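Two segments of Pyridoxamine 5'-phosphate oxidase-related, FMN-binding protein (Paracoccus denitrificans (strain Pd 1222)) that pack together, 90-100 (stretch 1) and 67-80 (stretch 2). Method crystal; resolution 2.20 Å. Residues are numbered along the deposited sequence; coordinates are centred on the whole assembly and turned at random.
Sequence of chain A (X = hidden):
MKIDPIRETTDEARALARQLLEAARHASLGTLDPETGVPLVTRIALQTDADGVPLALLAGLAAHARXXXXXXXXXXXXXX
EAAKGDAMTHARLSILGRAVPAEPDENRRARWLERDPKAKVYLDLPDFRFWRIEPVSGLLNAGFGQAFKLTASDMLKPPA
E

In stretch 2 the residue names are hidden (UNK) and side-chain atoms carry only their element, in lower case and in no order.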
# COMPACT_ATOMS: atom_id res chain seq x y z
N HIS A 90 -9.56 3.27 11.49
CA HIS A 90 -8.52 2.27 11.86
C HIS A 90 -7.18 2.98 11.95
O HIS A 90 -6.96 3.92 11.15
CB HIS A 90 -8.43 1.15 10.83
CG HIS A 90 -9.68 0.35 10.65
ND1 HIS A 90 -9.73 -0.74 9.79
CD2 HIS A 90 -10.90 0.45 11.22
CE1 HIS A 90 -10.94 -1.26 9.82
NE2 HIS A 90 -11.67 -0.55 10.70
N ALA A 91 -6.33 2.56 12.89
CA ALA A 91 -4.95 3.07 13.04
C ALA A 91 -4.13 2.50 11.87
O ALA A 91 -4.34 1.31 11.49
CB ALA A 91 -4.37 2.68 14.38
N ARG A 92 -3.22 3.30 11.33
CA ARG A 92 -2.43 2.89 10.15
C ARG A 92 -1.15 3.70 10.03
O ARG A 92 -1.14 4.93 10.29
CB ARG A 92 -3.25 3.07 8.88
CG ARG A 92 -3.73 4.50 8.71
CD ARG A 92 -5.14 4.44 8.19
NE ARG A 92 -5.62 5.71 7.69
CZ ARG A 92 -6.67 6.37 8.12
NH1 ARG A 92 -7.40 5.93 9.14
NH2 ARG A 92 -6.98 7.51 7.53
N LEU A 93 -0.10 3.00 9.63
CA LEU A 93 1.28 3.54 9.57
C LEU A 93 1.75 3.46 8.12
O LEU A 93 1.61 2.35 7.52
CB LEU A 93 2.14 2.67 10.49
CG LEU A 93 3.62 3.01 10.44
CD1 LEU A 93 3.84 4.44 10.94
CD2 LEU A 93 4.44 1.99 11.23
N SER A 94 2.19 4.60 7.56
CA SER A 94 2.83 4.72 6.22
C SER A 94 4.33 4.76 6.44
O SER A 94 4.79 5.67 7.14
CB SER A 94 2.44 5.96 5.48
OG SER A 94 1.08 5.93 5.09
N ILE A 95 5.07 3.84 5.83
CA ILE A 95 6.55 3.88 5.87
C ILE A 95 7.09 4.16 4.47
O ILE A 95 6.55 3.60 3.53
CB ILE A 95 7.08 2.57 6.46
CG1 ILE A 95 6.63 2.45 7.91
CG2 ILE A 95 8.59 2.47 6.30
CD1 ILE A 95 7.02 1.15 8.55
N LEU A 96 8.09 5.04 4.38
CA LEU A 96 8.98 5.23 3.21
C LEU A 96 10.29 4.50 3.54
O LEU A 96 10.84 4.76 4.60
CB LEU A 96 9.24 6.73 2.98
CG LEU A 96 8.04 7.62 2.65
CD1 LEU A 96 8.48 9.05 2.41
CD2 LEU A 96 7.26 7.12 1.45
N GLY A 97 10.73 3.60 2.67
CA GLY A 97 11.89 2.73 2.95
C GLY A 97 12.65 2.40 1.68
O GLY A 97 12.22 2.86 0.59
N ARG A 98 13.73 1.61 1.84
CA ARG A 98 14.49 1.00 0.73
C ARG A 98 14.54 -0.52 0.96
O ARG A 98 14.89 -0.95 2.05
CB ARG A 98 15.86 1.67 0.58
CG ARG A 98 16.75 1.69 1.82
CD ARG A 98 16.64 2.97 2.66
NE ARG A 98 17.92 3.58 3.04
CZ ARG A 98 18.74 3.15 4.01
NH1 ARG A 98 18.45 2.07 4.72
NH2 ARG A 98 19.86 3.80 4.25
N ALA A 99 14.18 -1.29 -0.06
CA ALA A 99 14.15 -2.76 -0.03
C ALA A 99 15.57 -3.30 -0.17
O ALA A 99 16.34 -2.71 -0.93
CB ALA A 99 13.25 -3.28 -1.12
N VAL A 100 15.88 -4.38 0.54
CA VAL A 100 17.20 -5.07 0.55
C VAL A 100 16.93 -6.56 0.64
O VAL A 100 16.31 -7.00 1.59
CB VAL A 100 18.07 -4.60 1.74
CG1 VAL A 100 19.42 -5.32 1.76
CG2 VAL A 100 18.26 -3.09 1.74
N UNK A 67 9.93 -4.80 -9.93
CA UNK A 67 10.05 -3.34 -9.72
C UNK A 67 11.19 -3.10 -8.72
O UNK A 67 12.00 -2.20 -8.96
c UNK A 67 8.75 -2.74 -9.25
N UNK A 68 11.24 -3.90 -7.65
CA UNK A 68 12.23 -3.71 -6.56
C UNK A 68 13.63 -3.99 -7.09
O UNK A 68 14.51 -3.18 -6.80
c UNK A 68 11.14 -2.75 -3.88
c UNK A 68 10.86 -4.16 -4.41
c UNK A 68 11.94 -4.64 -5.38
c UNK A 68 10.76 -5.16 -3.28
N UNK A 69 13.79 -5.10 -7.81
CA UNK A 69 15.03 -5.54 -8.50
C UNK A 69 15.67 -4.37 -9.27
O UNK A 69 16.90 -4.18 -9.18
c UNK A 69 14.72 -6.71 -9.40
N UNK A 70 14.85 -3.57 -9.94
CA UNK A 70 15.28 -2.43 -10.80
C UNK A 70 15.43 -1.16 -9.95
O UNK A 70 16.36 -0.39 -10.23
c UNK A 70 14.29 -3.48 -12.86
c UNK A 70 14.27 -2.26 -11.95
c UNK A 70 14.49 -0.97 -12.73
N UNK A 71 14.54 -0.91 -8.97
CA UNK A 71 14.58 0.29 -8.09
C UNK A 71 14.11 -0.08 -6.68
O UNK A 71 12.93 -0.35 -6.47
c UNK A 71 13.70 1.42 -8.63
o UNK A 71 13.68 3.80 -8.62
o UNK A 71 14.41 2.79 -6.81
c UNK A 71 13.95 2.77 -7.97
N UNK A 72 15.00 -0.08 -5.67
CA UNK A 72 14.62 -0.56 -4.34
C UNK A 72 13.78 0.43 -3.50
O UNK A 72 13.49 0.14 -2.37
c UNK A 72 16.40 0.37 -5.75
c UNK A 72 15.98 -0.88 -3.68
c UNK A 72 17.01 -0.02 -4.41
N UNK A 73 13.36 1.56 -4.04
CA UNK A 73 12.49 2.48 -3.26
C UNK A 73 11.12 1.81 -3.06
O UNK A 73 10.58 1.27 -4.03
c UNK A 73 13.68 6.02 -4.37
c UNK A 73 12.42 3.87 -3.91
c UNK A 73 13.68 4.69 -3.64
n UNK A 73 13.22 7.99 -6.37
c UNK A 73 13.55 6.76 -6.72
n UNK A 73 13.76 5.82 -5.81
n UNK A 73 13.66 6.45 -8.00
N UNK A 74 10.62 1.82 -1.82
CA UNK A 74 9.46 1.01 -1.37
C UNK A 74 8.67 1.78 -0.32
O UNK A 74 9.29 2.32 0.60
c UNK A 74 9.92 -0.32 -0.82
N UNK A 75 7.35 1.85 -0.51
CA UNK A 75 6.36 2.29 0.49
C UNK A 75 5.62 1.12 1.13
O UNK A 75 5.38 0.10 0.44
N UNK A 76 5.30 1.23 2.41
CA UNK A 76 4.39 0.27 3.11
C UNK A 76 3.29 1.07 3.80
O UNK A 76 3.64 2.10 4.45
c UNK A 76 7.07 -1.98 4.82
c UNK A 76 5.61 -2.66 2.92
c UNK A 76 6.22 -1.49 3.66
c UNK A 76 5.14 -0.55 4.16
N UNK A 77 2.04 0.62 3.64
CA UNK A 77 0.90 0.91 4.54
C UNK A 77 0.63 -0.31 5.42
O UNK A 77 0.41 -1.42 4.90
c UNK A 77 -1.55 1.70 4.57
c UNK A 77 -2.70 2.14 3.67
c UNK A 77 -1.13 2.86 5.49
c UNK A 77 -0.36 1.22 3.73
N UNK A 78 0.61 -0.10 6.73
CA UNK A 78 0.33 -1.17 7.73
C UNK A 78 -0.87 -0.71 8.55
O UNK A 78 -0.82 0.34 9.19
c UNK A 78 1.61 -1.42 8.55
c UNK A 78 4.10 -1.76 8.24
c UNK A 78 1.37 -2.42 9.67
c UNK A 78 2.74 -1.86 7.62
N UNK A 79 -1.98 -1.43 8.45
CA UNK A 79 -3.22 -1.13 9.19
C UNK A 79 -3.42 -2.26 10.20
O UNK A 79 -2.77 -3.30 10.09
c UNK A 79 -4.38 -0.99 8.23
N UNK A 80 -4.24 -1.98 11.21
CA UNK A 80 -4.72 -2.95 12.22
C UNK A 80 -5.71 -3.90 11.53
O UNK A 80 -6.81 -3.44 11.15
c UNK A 80 -5.34 -2.19 13.35

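Position 67 carries one side-chain carbon and lies out of reach of stretch 1, in a helix that begins earlier in the chain. It is Ala 67.

Position 68 has four carbons, forked at the second. One fork tip lies 3.5 Å from CB of Ala 99. The branching gives leucine, Leu 68, and that tip is CD2.

Position 69 has one carbon, exposed and far from stretch 1. It is Ala 69.

Position 70 has three carbons, one carrying the other two. Three carbons forked at the first make a valine, Val 70. It also stays clear of stretch 1.

Position 71 has two carbons, the second carrying two oxygens. This is a carboxylate on a short stem, Asp 71. It is the first residue after the helix to leave helical phi/psi, and its backbone N still bonds to O of Ala 67 at 2.8 Å.

Position 72 has three carbons that close a ring onto the backbone N. Only proline does this, so it is Pro 72. Its CB is 4.4 Å from CB of Ala 99, and its O accepts a hydrogen bond from N of Ala 99 at 2.8 Å.

Position 73 has three carbons, a nitrogen, then a carbon with two more nitrogens. That guanidinium marks Arg 73. It turns back to its own stretch: NH2 forms a salt bridge with OD2 of Asp 71 at 2.7 Å, and NE bonds to OD1 of Asp 71 at 3.3 Å.

Position 74 has one carbon, 4.5 Å from CB of Ala 99. It is Ala 74. Its N and O both bond to Gly 97, at 3.1 Å to O and 2.8 Å to N.

Position 75 has no side-chain atoms and is Gly 75. Its CA makes a CA-H...O contact with O of Ile 95 at 3.3 Å.

Position 76 has four carbons, forked at the second, with CB 4.3 Å from CB of Ile 95. It is Leu 76. Its O accepts a 2.6 Å bond from N of Ile 95, and its N gives one of 2.9 Å to O of Ile 95.

Position 77 again has four carbons forked at the second. One tip is 3.8 Å from OG of Ser 94 and 4.0 Å from CB of Arg 92. It is Leu 77, and the tip is CD1.

Position 78 has four carbons forked at the first, one arm two carbons long. This is isoleucine, Ile 78. Its CD1 is 4.1 Å from CD1 of Ile 95.

Position 79 has one carbon, 4.3 Å from CB of Arg 92. It is Ala 79.

Position 80 has one carbon and is Ala 80. Its N gives a weak hydrogen bond to O of Ala 91 at 3.3 Å.

The contact is an antiparallel strand pair. Paired backbone bonds at Leu 93, Ile 95 and Gly 97 hold it. Leu 93, Ile 95, Leu 76 and Ile 78 share one face; Ser 94 and Leu 77 lie on the other.

Stretch 2, residues 67-80: ALAVDPRAGLLIAA
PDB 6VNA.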